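Local coordinates for protein alpha,alpha-trehalose-phosphate synthase (UDP-forming) (Burkholderia xenovorans, PDB 5HXA) that belongs to the trehalose-6-phosphate synthases, glycosyltransferase family 20 enzymes built on the two-domain GT-B fold, at residues Gln247-Lys252 against Leu354-Arg359. Numbering follows the deposited sequence.
Sequences QFTDRK and LMALFR. With EDO (1,2-ethanediol), chain C.
Ala356 meets the backbone of Phe248 where the chain leaves helix 238-247. Its methyl group faces the loop, with CB 3.3 Å from Phe248 O and 3.8 Å from Phe248 CB. The small side chain is consistent with the close approach of the loop: the CA atoms of Thr249 and Ala356 are 5.1 Å apart. The Phe248 ring turns away from helix 351-359. Its CG is anti to the carbonyl carbon (chi1 -80°), and one face takes Arg251 NH1, 4.0 Å above the plane over the ring centre. This packing stays within the segment 247-252.

Two waters carry the polar part of the contact. One donates to Thr249 OG1 (2.9 Å) and to Ala356 O (2.7 Å). The second donates to the same OG1 and accepts from Arg359 NE at 2.7 Å. Thr249 OG1 lies beside its own backbone N (chi1 -66°) and also hydrogen-bonds Ala245 O, a helical carbonyl one turn back. The hydroxyl is thus tied to the end of the preceding helix as well as to the waters. Arg359 is extended from CG to NE and crosses the Thr249 side chain at about a right angle, with CD 3.9 Å from Thr249 OG1. Its NH1 hydrogen-bonds Ser383 O, which probably helps to hold the guanidinium in place.

Arg251 occupies the N-cap position of helix 252-260, whose Val254 also touches Ala356. The contact packs the turn between helices 238-247 and 252-260 against helix 351-359, which precedes strand 363-366 of the six-stranded parallel sheet, in the Rossmann-like C-terminal domain of the GT-B fold.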
loop_
_atom_site.group_PDB
_atom_site.type_symbol
_atom_site.label_atom_id
_atom_site.label_comp_id
_atom_site.label_asym_id
_atom_site.label_seq_id
_atom_site.Cartn_x
_atom_site.Cartn_y
_atom_site.Cartn_z
ATOM N N GLN A 247 39.013 3.412 -15.522
ATOM C CA GLN A 247 39.635 4.529 -16.233
ATOM C C GLN A 247 39.489 5.846 -15.479
ATOM O O GLN A 247 40.298 6.761 -15.665
ATOM C CB GLN A 247 39.035 4.663 -17.633
ATOM C CG GLN A 247 39.485 3.591 -18.618
ATOM C CD GLN A 247 38.715 3.641 -19.932
ATOM O OE1 GLN A 247 37.614 4.195 -20.002
ATOM N NE2 GLN A 247 39.294 3.061 -20.978
ATOM N N PHE A 248 38.455 5.974 -14.649
ATOM C CA PHE A 248 38.216 7.210 -13.912
ATOM C C PHE A 248 38.702 7.146 -12.472
ATOM O O PHE A 248 38.428 8.067 -11.697
ATOM C CB PHE A 248 36.732 7.576 -13.963
ATOM C CG PHE A 248 36.344 8.233 -15.244
ATOM C CD1 PHE A 248 36.388 7.524 -16.435
ATOM C CD2 PHE A 248 35.990 9.571 -15.275
ATOM C CE1 PHE A 248 36.062 8.127 -17.633
ATOM C CE2 PHE A 248 35.659 10.183 -16.472
ATOM C CZ PHE A 248 35.695 9.459 -17.654
ATOM N N THR A 249 39.441 6.094 -12.107
ATOM C CA THR A 249 39.969 5.980 -10.752
ATOM C C THR A 249 40.993 7.070 -10.444
ATOM O O THR A 249 41.083 7.526 -9.299
ATOM C CB THR A 249 40.574 4.587 -10.561
ATOM O OG1 THR A 249 39.530 3.609 -10.629
ATOM C CG2 THR A 249 41.296 4.471 -9.222
ATOM N N ASP A 250 41.756 7.514 -11.441
ATOM C CA ASP A 250 42.786 8.537 -11.225
ATOM C C ASP A 250 42.260 9.940 -11.512
ATOM O O ASP A 250 42.868 10.711 -12.252
ATOM C CB ASP A 250 44.016 8.233 -12.074
ATOM N N ARG A 251 41.103 10.266 -10.946
ATOM C CA ARG A 251 40.539 11.606 -10.989
ATOM C C ARG A 251 40.549 12.204 -9.589
ATOM O O ARG A 251 40.466 11.481 -8.589
ATOM C CB ARG A 251 39.108 11.594 -11.532
ATOM C CG ARG A 251 38.984 11.022 -12.926
ATOM C CD ARG A 251 39.889 11.753 -13.906
ATOM N NE ARG A 251 40.130 10.922 -15.081
ATOM C CZ ARG A 251 39.472 11.038 -16.228
ATOM N NH1 ARG A 251 39.754 10.220 -17.232
ATOM N NH2 ARG A 251 38.542 11.974 -16.374
ATOM N N LYS A 252 40.625 13.538 -9.529
ATOM C CA LYS A 252 40.803 14.221 -8.248
ATOM C C LYS A 252 39.726 13.889 -7.217
ATOM O O LYS A 252 40.084 13.638 -6.055
ATOM C CB LYS A 252 40.903 15.736 -8.479
ATOM N N LEU A 354 31.224 8.591 -11.016
ATOM C CA LEU A 354 30.481 7.858 -10.000
ATOM C C LEU A 354 30.855 6.380 -9.998
ATOM O O LEU A 354 30.954 5.755 -8.933
ATOM C CB LEU A 354 28.977 8.044 -10.235
ATOM C CG LEU A 354 28.033 7.405 -9.219
ATOM C CD1 LEU A 354 28.258 8.022 -7.855
ATOM C CD2 LEU A 354 26.574 7.576 -9.650
ATOM N N MET A 355 31.051 5.789 -11.181
ATOM C CA MET A 355 31.440 4.381 -11.208
ATOM C C MET A 355 32.777 4.185 -10.501
ATOM O O MET A 355 32.967 3.218 -9.751
ATOM C CB MET A 355 31.504 3.877 -12.652
ATOM C CG MET A 355 30.227 4.106 -13.468
ATOM S SD MET A 355 28.779 3.331 -12.696
ATOM C CE MET A 355 27.706 4.737 -12.413
ATOM N N ALA A 356 33.710 5.113 -10.724
ATOM C CA ALA A 356 34.993 5.080 -10.028
ATOM C C ALA A 356 34.821 5.215 -8.520
ATOM O O ALA A 356 35.572 4.603 -7.751
ATOM C CB ALA A 356 35.899 6.189 -10.570
ATOM N N LEU A 357 33.844 6.014 -8.072
ATOM C CA LEU A 357 33.577 6.110 -6.640
ATOM C C LEU A 357 33.014 4.801 -6.095
ATOM O O LEU A 357 33.397 4.375 -5.001
ATOM C CB LEU A 357 32.620 7.275 -6.344
ATOM C CG LEU A 357 33.076 8.679 -6.779
ATOM C CD1 LEU A 357 31.992 9.707 -6.455
ATOM C CD2 LEU A 357 34.396 9.074 -6.119
ATOM N N PHE A 358 32.097 4.154 -6.837
ATOM C CA PHE A 358 31.631 2.818 -6.448
ATOM C C PHE A 358 32.807 1.856 -6.278
ATOM O O PHE A 358 32.858 1.072 -5.321
ATOM C CB PHE A 358 30.670 2.242 -7.503
ATOM C CG PHE A 358 29.302 2.888 -7.550
ATOM C CD1 PHE A 358 28.735 3.466 -6.424
ATOM C CD2 PHE A 358 28.566 2.884 -8.742
ATOM C CE1 PHE A 358 27.466 4.040 -6.481
ATOM C CE2 PHE A 358 27.296 3.472 -8.811
ATOM C CZ PHE A 358 26.747 4.046 -7.672
ATOM N N ARG A 359 33.754 1.894 -7.216
ATOM C CA ARG A 359 34.903 0.995 -7.173
ATOM C C ARG A 359 35.743 1.193 -5.913
ATOM O O ARG A 359 36.422 0.262 -5.470
ATOM C CB ARG A 359 35.755 1.216 -8.426
ATOM C CG ARG A 359 36.884 0.208 -8.656
ATOM C CD ARG A 359 37.413 0.415 -10.067
ATOM N NE ARG A 359 38.479 -0.493 -10.479
ATOM C CZ ARG A 359 38.292 -1.571 -11.237
ATOM N NH1 ARG A 359 37.067 -1.912 -11.650
ATOM N NH2 ARG A 359 39.333 -2.318 -11.574
HETATM C C1 EDO C . 41.078 14.987 -12.702
HETATM O O1 EDO C . 39.994 15.690 -12.082
HETATM C C2 EDO C . 42.399 15.637 -12.323
HETATM O O2 EDO C . 43.359 14.607 -12.080
HETATM O O HOH W 1 38.158 3.811 -8.032
HETATM O O HOH W 2 40.793 0.795 -10.206
#